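Local coordinates for thioesterase domain-containing protein (Pyrococcus horikoshii, PDB 1IXL) that adopts a hot-dog fold and probably hydrolyses acyl-CoA thioesters, although its function has not been established, at residues A[6-11]-A[66-71]; A[60-65]-A[89-94]; A[101-106]-A[119-124]. All blocks are in the same frame, centred on the assembly; numbering follows the deposited sequence.

Contact 1: residues A[6-11]-A[66-71]; sequences QRTHKL and PTVVLG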
loop_
_atom_site.group_PDB
_atom_site.type_symbol
_atom_site.label_atom_id
_atom_site.label_comp_id
_atom_site.label_asym_id
_atom_site.label_seq_id
_atom_site.Cartn_x
_atom_site.Cartn_y
_atom_site.Cartn_z
ATOM N N GLN A 6 -5.339 13.534 2.627
ATOM C CA GLN A 6 -4.119 12.923 2.136
ATOM C C GLN A 6 -3.039 13.993 2.010
ATOM O O GLN A 6 -3.198 14.966 1.260
ATOM C CB GLN A 6 -4.361 12.289 0.774
ATOM C CG GLN A 6 -3.213 11.418 0.359
ATOM C CD GLN A 6 -3.538 10.562 -0.828
ATOM O OE1 GLN A 6 -4.700 10.248 -1.086
ATOM N NE2 GLN A 6 -2.509 10.147 -1.550
ATOM N N ARG A 7 -1.921 13.803 2.702
ATOM C CA ARG A 7 -0.854 14.805 2.655
ATOM C C ARG A 7 0.393 14.416 1.855
ATOM O O ARG A 7 1.358 15.172 1.808
ATOM C CB ARG A 7 -0.435 15.163 4.079
ATOM C CG ARG A 7 -1.553 15.727 4.946
ATOM C CD ARG A 7 -1.027 15.915 6.351
ATOM N NE ARG A 7 0.048 16.904 6.402
ATOM C CZ ARG A 7 1.017 16.906 7.315
ATOM N NH1 ARG A 7 1.049 15.965 8.253
ATOM N NH2 ARG A 7 1.954 17.846 7.291
ATOM N N THR A 8 0.372 13.249 1.220
ATOM C CA THR A 8 1.525 12.786 0.452
ATOM C C THR A 8 1.084 11.832 -0.641
ATOM O O THR A 8 -0.018 11.292 -0.574
ATOM C CB THR A 8 2.537 12.029 1.363
ATOM O OG1 THR A 8 3.710 11.695 0.602
ATOM C CG2 THR A 8 1.911 10.722 1.899
ATOM N N HIS A 9 1.950 11.631 -1.641
ATOM C CA HIS A 9 1.674 10.706 -2.730
ATOM C C HIS A 9 0.324 11.008 -3.374
ATOM O O HIS A 9 -0.391 10.089 -3.769
ATOM C CB HIS A 9 1.665 9.262 -2.190
ATOM C CG HIS A 9 3.028 8.696 -1.919
ATOM N ND1 HIS A 9 3.927 9.286 -1.049
ATOM C CD2 HIS A 9 3.663 7.617 -2.438
ATOM C CE1 HIS A 9 5.057 8.601 -1.051
ATOM N NE2 HIS A 9 4.925 7.583 -1.885
ATOM N N LYS A 10 0.004 12.293 -3.515
ATOM C CA LYS A 10 -1.290 12.720 -4.052
ATOM C C LYS A 10 -1.641 12.396 -5.498
ATOM O O LYS A 10 -2.815 12.270 -5.832
ATOM C CB LYS A 10 -1.465 14.235 -3.838
ATOM C CG LYS A 10 -1.475 14.675 -2.395
ATOM C CD LYS A 10 -1.423 16.205 -2.319
ATOM C CE LYS A 10 -1.478 16.712 -0.902
ATOM N NZ LYS A 10 -1.326 18.209 -0.854
ATOM N N LEU A 11 -0.647 12.255 -6.366
ATOM C CA LEU A 11 -0.943 11.988 -7.762
ATOM C C LEU A 11 -0.858 10.513 -8.145
ATOM O O LEU A 11 -0.918 10.168 -9.315
ATOM C CB LEU A 11 -0.001 12.811 -8.639
ATOM C CG LEU A 11 0.026 14.327 -8.358
ATOM C CD1 LEU A 11 0.951 15.005 -9.369
ATOM C CD2 LEU A 11 -1.397 14.912 -8.461
ATOM N N PRO A 66 4.156 14.385 4.251
ATOM C CA PRO A 66 4.597 14.791 2.907
ATOM C C PRO A 66 5.847 14.122 2.322
ATOM O O PRO A 66 5.824 13.606 1.191
ATOM C CB PRO A 66 4.780 16.299 3.047
ATOM C CG PRO A 66 3.685 16.668 4.046
ATOM C CD PRO A 66 3.785 15.559 5.070
ATOM N N THR A 67 6.927 14.133 3.097
ATOM C CA THR A 67 8.200 13.567 2.680
ATOM C C THR A 67 8.403 12.062 2.931
ATOM O O THR A 67 9.529 11.566 2.781
ATOM C CB THR A 67 9.353 14.302 3.388
ATOM O OG1 THR A 67 9.218 14.135 4.807
ATOM C CG2 THR A 67 9.324 15.788 3.050
ATOM N N VAL A 68 7.356 11.327 3.298
ATOM C CA VAL A 68 7.559 9.898 3.589
ATOM C C VAL A 68 8.039 9.115 2.354
ATOM O O VAL A 68 7.652 9.416 1.225
ATOM C CB VAL A 68 6.264 9.250 4.167
ATOM C CG1 VAL A 68 5.167 9.238 3.104
ATOM C CG2 VAL A 68 6.568 7.822 4.681
ATOM N N VAL A 69 8.922 8.144 2.568
ATOM C CA VAL A 69 9.426 7.316 1.473
ATOM C C VAL A 69 9.605 5.880 1.957
ATOM O O VAL A 69 9.725 5.625 3.150
ATOM C CB VAL A 69 10.782 7.853 0.910
ATOM C CG1 VAL A 69 11.894 7.705 1.936
ATOM C CG2 VAL A 69 11.140 7.104 -0.344
ATOM N N LEU A 70 9.610 4.917 1.045
ATOM C CA LEU A 70 9.791 3.536 1.500
ATOM C C LEU A 70 11.274 3.169 1.395
ATOM O O LEU A 70 11.888 3.299 0.328
ATOM C CB LEU A 70 8.937 2.578 0.663
ATOM C CG LEU A 70 9.068 1.099 1.037
ATOM C CD1 LEU A 70 8.676 0.890 2.516
ATOM C CD2 LEU A 70 8.152 0.253 0.082
ATOM N N GLY A 71 11.852 2.717 2.501
ATOM C CA GLY A 71 13.272 2.367 2.486
ATOM C C GLY A 71 13.530 0.887 2.282
ATOM O O GLY A 71 14.436 0.486 1.538
#

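Contact 2: residues A[60-65]-A[89-94]; sequences MLAVNE and AKAKII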
loop_
_atom_site.group_PDB
_atom_site.type_symbol
_atom_site.label_atom_id
_atom_site.label_comp_id
_atom_site.label_asym_id
_atom_site.label_seq_id
_atom_site.Cartn_x
_atom_site.Cartn_y
_atom_site.Cartn_z
HETATM N N MSE A 60 2.480 4.196 2.860
HETATM C CA MSE A 60 2.807 5.610 2.789
HETATM C C MSE A 60 1.662 6.427 3.403
HETATM O O MSE A 60 1.901 7.463 4.031
HETATM C CB MSE A 60 3.024 6.059 1.335
HETATM C CG MSE A 60 4.177 5.371 0.576
HETATM SE SE MSE A 60 5.836 5.694 1.241
HETATM C CE MSE A 60 5.871 4.638 2.463
ATOM N N LEU A 61 0.418 5.982 3.223
ATOM C CA LEU A 61 -0.715 6.734 3.790
ATOM C C LEU A 61 -0.937 6.463 5.262
ATOM O O LEU A 61 -1.569 7.266 5.947
ATOM C CB LEU A 61 -2.015 6.495 2.998
ATOM C CG LEU A 61 -1.910 6.972 1.541
ATOM C CD1 LEU A 61 -3.262 6.884 0.828
ATOM C CD2 LEU A 61 -1.406 8.393 1.511
ATOM N N ALA A 62 -0.432 5.341 5.764
ATOM C CA ALA A 62 -0.567 5.074 7.183
ATOM C C ALA A 62 0.345 6.079 7.913
ATOM O O ALA A 62 0.081 6.443 9.059
ATOM C CB ALA A 62 -0.170 3.640 7.508
ATOM N N VAL A 63 1.410 6.535 7.253
ATOM C CA VAL A 63 2.302 7.528 7.879
ATOM C C VAL A 63 1.768 8.902 7.509
ATOM O O VAL A 63 1.686 9.793 8.347
ATOM C CB VAL A 63 3.751 7.370 7.397
ATOM C CG1 VAL A 63 4.638 8.471 8.017
ATOM C CG2 VAL A 63 4.265 5.971 7.791
ATOM N N ASN A 64 1.430 9.066 6.236
ATOM C CA ASN A 64 0.822 10.285 5.721
ATOM C C ASN A 64 1.544 11.578 6.073
ATOM O O ASN A 64 0.939 12.533 6.557
ATOM C CB ASN A 64 -0.636 10.354 6.197
ATOM C CG ASN A 64 -1.451 11.394 5.444
ATOM O OD1 ASN A 64 -1.238 11.622 4.253
ATOM N ND2 ASN A 64 -2.406 12.027 6.138
ATOM N N GLU A 65 2.839 11.598 5.801
ATOM C CA GLU A 65 3.677 12.757 6.043
ATOM C C GLU A 65 4.164 13.098 4.640
ATOM O O GLU A 65 4.549 12.207 3.897
ATOM C CB GLU A 65 4.837 12.351 6.945
ATOM C CG GLU A 65 5.272 13.421 7.873
ATOM C CD GLU A 65 4.545 13.369 9.195
ATOM O OE1 GLU A 65 4.958 12.562 10.062
ATOM O OE2 GLU A 65 3.562 14.128 9.363
ATOM N N ALA A 89 -5.863 -3.071 0.695
ATOM C CA ALA A 89 -4.691 -3.106 1.546
ATOM C C ALA A 89 -4.998 -2.321 2.827
ATOM O O ALA A 89 -5.516 -1.211 2.756
ATOM C CB ALA A 89 -3.515 -2.480 0.810
ATOM N N LYS A 90 -4.695 -2.923 3.978
ATOM C CA LYS A 90 -4.880 -2.306 5.286
ATOM C C LYS A 90 -3.499 -2.156 5.937
ATOM O O LYS A 90 -2.832 -3.138 6.234
ATOM C CB LYS A 90 -5.824 -3.164 6.140
ATOM C CG LYS A 90 -7.202 -3.298 5.464
ATOM C CD LYS A 90 -8.246 -4.018 6.309
ATOM C CE LYS A 90 -9.482 -4.303 5.442
ATOM N NZ LYS A 90 -10.515 -5.047 6.224
ATOM N N ALA A 91 -3.089 -0.907 6.141
ATOM C CA ALA A 91 -1.771 -0.567 6.691
ATOM C C ALA A 91 -1.820 0.114 8.059
ATOM O O ALA A 91 -2.563 1.064 8.245
ATOM C CB ALA A 91 -1.044 0.347 5.705
ATOM N N LYS A 92 -1.028 -0.374 9.013
ATOM C CA LYS A 92 -0.994 0.238 10.346
ATOM C C LYS A 92 0.440 0.422 10.842
ATOM O O LYS A 92 1.272 -0.463 10.681
ATOM C CB LYS A 92 -1.765 -0.609 11.362
ATOM C CG LYS A 92 -1.739 0.010 12.783
ATOM C CD LYS A 92 -2.662 -0.696 13.754
ATOM C CE LYS A 92 -2.214 -2.112 14.062
ATOM N NZ LYS A 92 -2.993 -2.668 15.226
ATOM N N ILE A 93 0.739 1.590 11.406
ATOM C CA ILE A 93 2.066 1.825 11.946
ATOM C C ILE A 93 2.138 0.929 13.180
ATOM O O ILE A 93 1.293 1.032 14.064
ATOM C CB ILE A 93 2.255 3.286 12.371
ATOM C CG1 ILE A 93 2.250 4.191 11.136
ATOM C CG2 ILE A 93 3.575 3.442 13.121
ATOM C CD1 ILE A 93 2.371 5.676 11.473
ATOM N N ILE A 94 3.107 0.019 13.224
ATOM C CA ILE A 94 3.214 -0.868 14.378
ATOM C C ILE A 94 4.376 -0.496 15.296
ATOM O O ILE A 94 4.465 -0.989 16.427
ATOM C CB ILE A 94 3.343 -2.367 13.979
ATOM C CG1 ILE A 94 4.540 -2.575 13.040
ATOM C CG2 ILE A 94 2.036 -2.854 13.345
ATOM C CD1 ILE A 94 4.917 -4.052 12.876
#

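Contact 3: residues A[101-106]-A[119-124]; sequences KIVEVK and FYCYVL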
loop_
_atom_site.group_PDB
_atom_site.type_symbol
_atom_site.label_atom_id
_atom_site.label_comp_id
_atom_site.label_asym_id
_atom_site.label_seq_id
_atom_site.Cartn_x
_atom_site.Cartn_y
_atom_site.Cartn_z
ATOM N N LYS A 101 9.392 4.681 10.647
ATOM C CA LYS A 101 8.131 4.063 11.015
ATOM C C LYS A 101 8.051 2.644 10.444
ATOM O O LYS A 101 8.360 2.430 9.280
ATOM C CB LYS A 101 6.984 4.892 10.444
ATOM C CG LYS A 101 7.121 6.398 10.682
ATOM C CD LYS A 101 6.822 6.750 12.131
ATOM C CE LYS A 101 6.819 8.261 12.365
ATOM N NZ LYS A 101 5.925 8.993 11.427
ATOM N N ILE A 102 7.668 1.675 11.264
ATOM C CA ILE A 102 7.523 0.303 10.777
ATOM C C ILE A 102 6.016 0.114 10.584
ATOM O O ILE A 102 5.233 0.277 11.514
ATOM C CB ILE A 102 8.074 -0.723 11.779
ATOM C CG1 ILE A 102 9.580 -0.516 11.949
ATOM C CG2 ILE A 102 7.823 -2.138 11.277
ATOM C CD1 ILE A 102 10.211 -1.401 13.046
ATOM N N VAL A 103 5.610 -0.205 9.364
ATOM C CA VAL A 103 4.192 -0.351 9.062
ATOM C C VAL A 103 3.902 -1.768 8.608
ATOM O O VAL A 103 4.611 -2.304 7.766
ATOM C CB VAL A 103 3.804 0.616 7.941
ATOM C CG1 VAL A 103 2.327 0.482 7.605
ATOM C CG2 VAL A 103 4.156 2.045 8.366
ATOM N N GLU A 104 2.880 -2.383 9.181
ATOM C CA GLU A 104 2.522 -3.728 8.771
ATOM C C GLU A 104 1.384 -3.550 7.775
ATOM O O GLU A 104 0.513 -2.698 7.963
ATOM C CB GLU A 104 2.051 -4.557 9.971
ATOM C CG GLU A 104 1.565 -5.951 9.587
ATOM C CD GLU A 104 1.305 -6.833 10.794
ATOM O OE1 GLU A 104 0.624 -6.357 11.734
ATOM O OE2 GLU A 104 1.777 -7.995 10.798
ATOM N N VAL A 105 1.397 -4.321 6.698
ATOM C CA VAL A 105 0.332 -4.203 5.715
ATOM C C VAL A 105 -0.139 -5.595 5.325
ATOM O O VAL A 105 0.658 -6.529 5.180
ATOM C CB VAL A 105 0.803 -3.480 4.409
ATOM C CG1 VAL A 105 -0.358 -3.346 3.457
ATOM C CG2 VAL A 105 1.369 -2.101 4.715
ATOM N N LYS A 106 -1.443 -5.732 5.180
ATOM C CA LYS A 106 -2.015 -6.991 4.758
ATOM C C LYS A 106 -2.950 -6.613 3.628
ATOM O O LYS A 106 -3.701 -5.642 3.739
ATOM C CB LYS A 106 -2.782 -7.663 5.909
ATOM C CG LYS A 106 -1.877 -8.450 6.840
ATOM C CD LYS A 106 -2.658 -9.470 7.649
ATOM C CE LYS A 106 -2.834 -9.028 9.081
ATOM N NZ LYS A 106 -1.505 -8.964 9.746
ATOM N N PHE A 119 6.749 -2.797 6.172
ATOM C CA PHE A 119 7.310 -1.720 5.366
ATOM C C PHE A 119 8.014 -0.721 6.295
ATOM O O PHE A 119 7.402 -0.185 7.226
ATOM C CB PHE A 119 6.192 -1.039 4.566
ATOM C CG PHE A 119 5.558 -1.944 3.535
ATOM C CD1 PHE A 119 4.785 -3.032 3.927
ATOM C CD2 PHE A 119 5.810 -1.754 2.180
ATOM C CE1 PHE A 119 4.274 -3.933 2.966
ATOM C CE2 PHE A 119 5.307 -2.636 1.225
ATOM C CZ PHE A 119 4.545 -3.721 1.614
ATOM N N TYR A 120 9.302 -0.499 6.040
ATOM C CA TYR A 120 10.133 0.405 6.837
ATOM C C TYR A 120 10.170 1.728 6.099
ATOM O O TYR A 120 10.826 1.866 5.057
ATOM C CB TYR A 120 11.540 -0.193 7.016
ATOM C CG TYR A 120 11.516 -1.572 7.640
ATOM C CD1 TYR A 120 10.971 -2.653 6.952
ATOM C CD2 TYR A 120 12.005 -1.792 8.933
ATOM C CE1 TYR A 120 10.907 -3.913 7.526
ATOM C CE2 TYR A 120 11.942 -3.049 9.518
ATOM C CZ TYR A 120 11.391 -4.104 8.807
ATOM O OH TYR A 120 11.303 -5.355 9.360
ATOM N N CYS A 121 9.445 2.691 6.666
ATOM C CA CYS A 121 9.262 4.011 6.095
ATOM C C CYS A 121 10.040 5.118 6.817
ATOM O O CYS A 121 10.236 5.067 8.040
ATOM C CB CYS A 121 7.762 4.350 6.112
ATOM S SG CYS A 121 6.668 2.945 5.637
ATOM N N TYR A 122 10.462 6.118 6.041
ATOM C CA TYR A 122 11.232 7.234 6.585
ATOM C C TYR A 122 10.637 8.575 6.235
ATOM O O TYR A 122 10.367 8.850 5.072
ATOM C CB TYR A 122 12.657 7.205 6.027
ATOM C CG TYR A 122 13.460 6.038 6.519
ATOM C CD1 TYR A 122 14.121 6.092 7.752
ATOM C CD2 TYR A 122 13.532 4.866 5.776
ATOM C CE1 TYR A 122 14.841 4.998 8.234
ATOM C CE2 TYR A 122 14.237 3.767 6.239
ATOM C CZ TYR A 122 14.889 3.834 7.467
ATOM O OH TYR A 122 15.549 2.731 7.937
ATOM N N VAL A 123 10.461 9.415 7.245
ATOM C CA VAL A 123 9.964 10.755 7.020
ATOM C C VAL A 123 11.237 11.600 6.937
ATOM O O VAL A 123 11.984 11.725 7.920
ATOM C CB VAL A 123 9.082 11.196 8.193
ATOM C CG1 VAL A 123 8.615 12.624 7.992
ATOM C CG2 VAL A 123 7.883 10.246 8.305
ATOM N N LEU A 124 11.485 12.156 5.762
ATOM C CA LEU A 124 12.691 12.941 5.504
ATOM C C LEU A 124 12.540 14.422 5.805
ATOM O O LEU A 124 11.429 14.950 5.816
ATOM C CB LEU A 124 13.102 12.766 4.036
ATOM C CG LEU A 124 13.057 11.318 3.516
ATOM C CD1 LEU A 124 13.321 11.269 2.012
ATOM C CD2 LEU A 124 14.082 10.479 4.248
#

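Contact 1: residues A[6-11]-A[66-71]
Polar contacts centre on the hydroxyl of Thr8. Its OG1, anti to the backbone N (chi1 -175°), donates to Pro66 O at 2.9 Å and receives a bond from His9 ND1, also 2.9 Å from OG1. The first bond reaches the carbonyl from above its plane, with a C=O...donor angle of 118°; the second lies in the imidazole plane, which fixes the rotation of the His9 ring and implies a proton on ND1. The same ring edge carries CE1 to within 3.5 Å of Val68 O. A weaker polar contact is the CA-H...O approach of Pro66 CA to Arg7 O, 3.4 Å apart.

These bonds join the N-terminal loop to the turn leading from the end of helix 48-63, the central helix of the hot-dog fold, into strand 68-77, outermost in this chain's sheet. Arg7 N is also hydrogen-bonded to Asn64 OD1 just beyond that helix.

The apolar contact is that of Thr8 CG2 with Val68 CG1 at 3.8 Å, the two side chains crossing at about a right angle; Val68 packs further on Cys121. Separately, nearer the surface, a proline methylene packs on a charged group: Pro66 CD sits over one face of the Arg7 guanidinium, offset toward its rim and 3.7 Å from NH2.

Contact 2: residues A[60-65]-A[89-94]
In the hot-dog fold a long helix is wrapped by a curved antiparallel sheet, and this contact is where the last turn of that helix, 48-63, rests on strand 86-97. The packing is close: Ala62 and Ala91 have their CA atoms 5.8 Å apart, and each directs its CB toward the opposing segment. The two methyl groups meet tip to tip at 3.9 Å, and Ala62 CB also lies 3.6 Å from Ala91 O, so small side chains at both positions let the helix backbone come down near the strand.

Two residues further along the strand, Ile93 supplies the larger group. CG1 is anti to the carbonyl carbon (chi1 -68°) and the chain then runs extended (chi2 177°), which carries CD1 to the last turn of the helix, 3.4 Å from Ala62 O. The same methyl lies 4.0 Å from Val63 CA. The contact is van der Waals packing of aliphatic groups against one another and against backbone carbonyls, with a modest 177 Å² buried in total. Ala91 is backbone-bonded to Ala28 of strand 27-33 and Lys92 to Glu104 of strand 100-109, which places the strand between the two. Just past the helix, Asn64 takes positive phi (51°) while its N still bonds to Met60 O at 2.8 Å. Val63 CG2, anti to its own carbonyl carbon, crosses Ile93 at about a right angle and stands 4.2 Å from CD1.

Contact 3: residues A[101-106]-A[119-124]
The Phe119 ring has Val103 O at its edge, near the ring plane, with CD1 3.9 Å from that oxygen. Val105 CG2, anti to its carbonyl carbon, approaches the ring obliquely, 3.6 Å from CD1, and the two side chains cross at about a right angle. The Tyr120 ring belongs to the opposite side of the sheet, where it lies alongside Ile102, both side chains pointing the same way, with CD2 4.1 Å from Ile102 CG1; Lys72 makes a cation-pi contact with the ring, and its OH bonds to Glu74.

The strands form the antiparallel hairpin 100-109/112-123 of the hot-dog sheet; the axes of 101-106 and 119-123 approach to 4.8 Å, with their N-to-C directions 141° apart. Val103 and Phe119 make a hydrogen-bonded pair, with Phe119 N to Val103 O at 2.7 Å and a return bond from Val103 N to Phe119 O. Lys101 and Cys121 make a second such pair, and Ile102-Tyr120 between them is non-hydrogen-bonded. All four bonds are nearly straight (166-168° at the hydrogen).

Phe119, Val103, Cys121 and Lys101 line the face turned to helix 48-63, where Cys121 touches Met60. An alanine in place of Phe119 would probably loosen this packing, because the ring's contacts with Val105, with Ala55 of the helix and with Leu70, Ala73 and Val75 of the next strand would be lost. On the same face Val103 CG2 packs against Cys121 SG at 3.8 Å.

The three contacts lie close together around the C-terminal end of helix 48-63: contacts 2 and 3 have centres about 7 Å apart, contacts 1 and 2 about 10 Å, and contacts 1 and 3 about 11 Å. All reach the same antiparallel sheet. Strands 86-97, 100-109, 112-123 and 68-77 are successive neighbours in it, so contact 3 bridges the strand of contact 2 and strand 68-77 of contact 1. Along the chain contacts 1 and 2 interleave, and contact 3 follows both. Direct junctions include Ile94 N with Ile102 O and Gly71 N with Tyr120 O. The N-terminal loop is thus fixed to the turn after helix 48-63, and that helix end to the concave side of the hot-dog sheet.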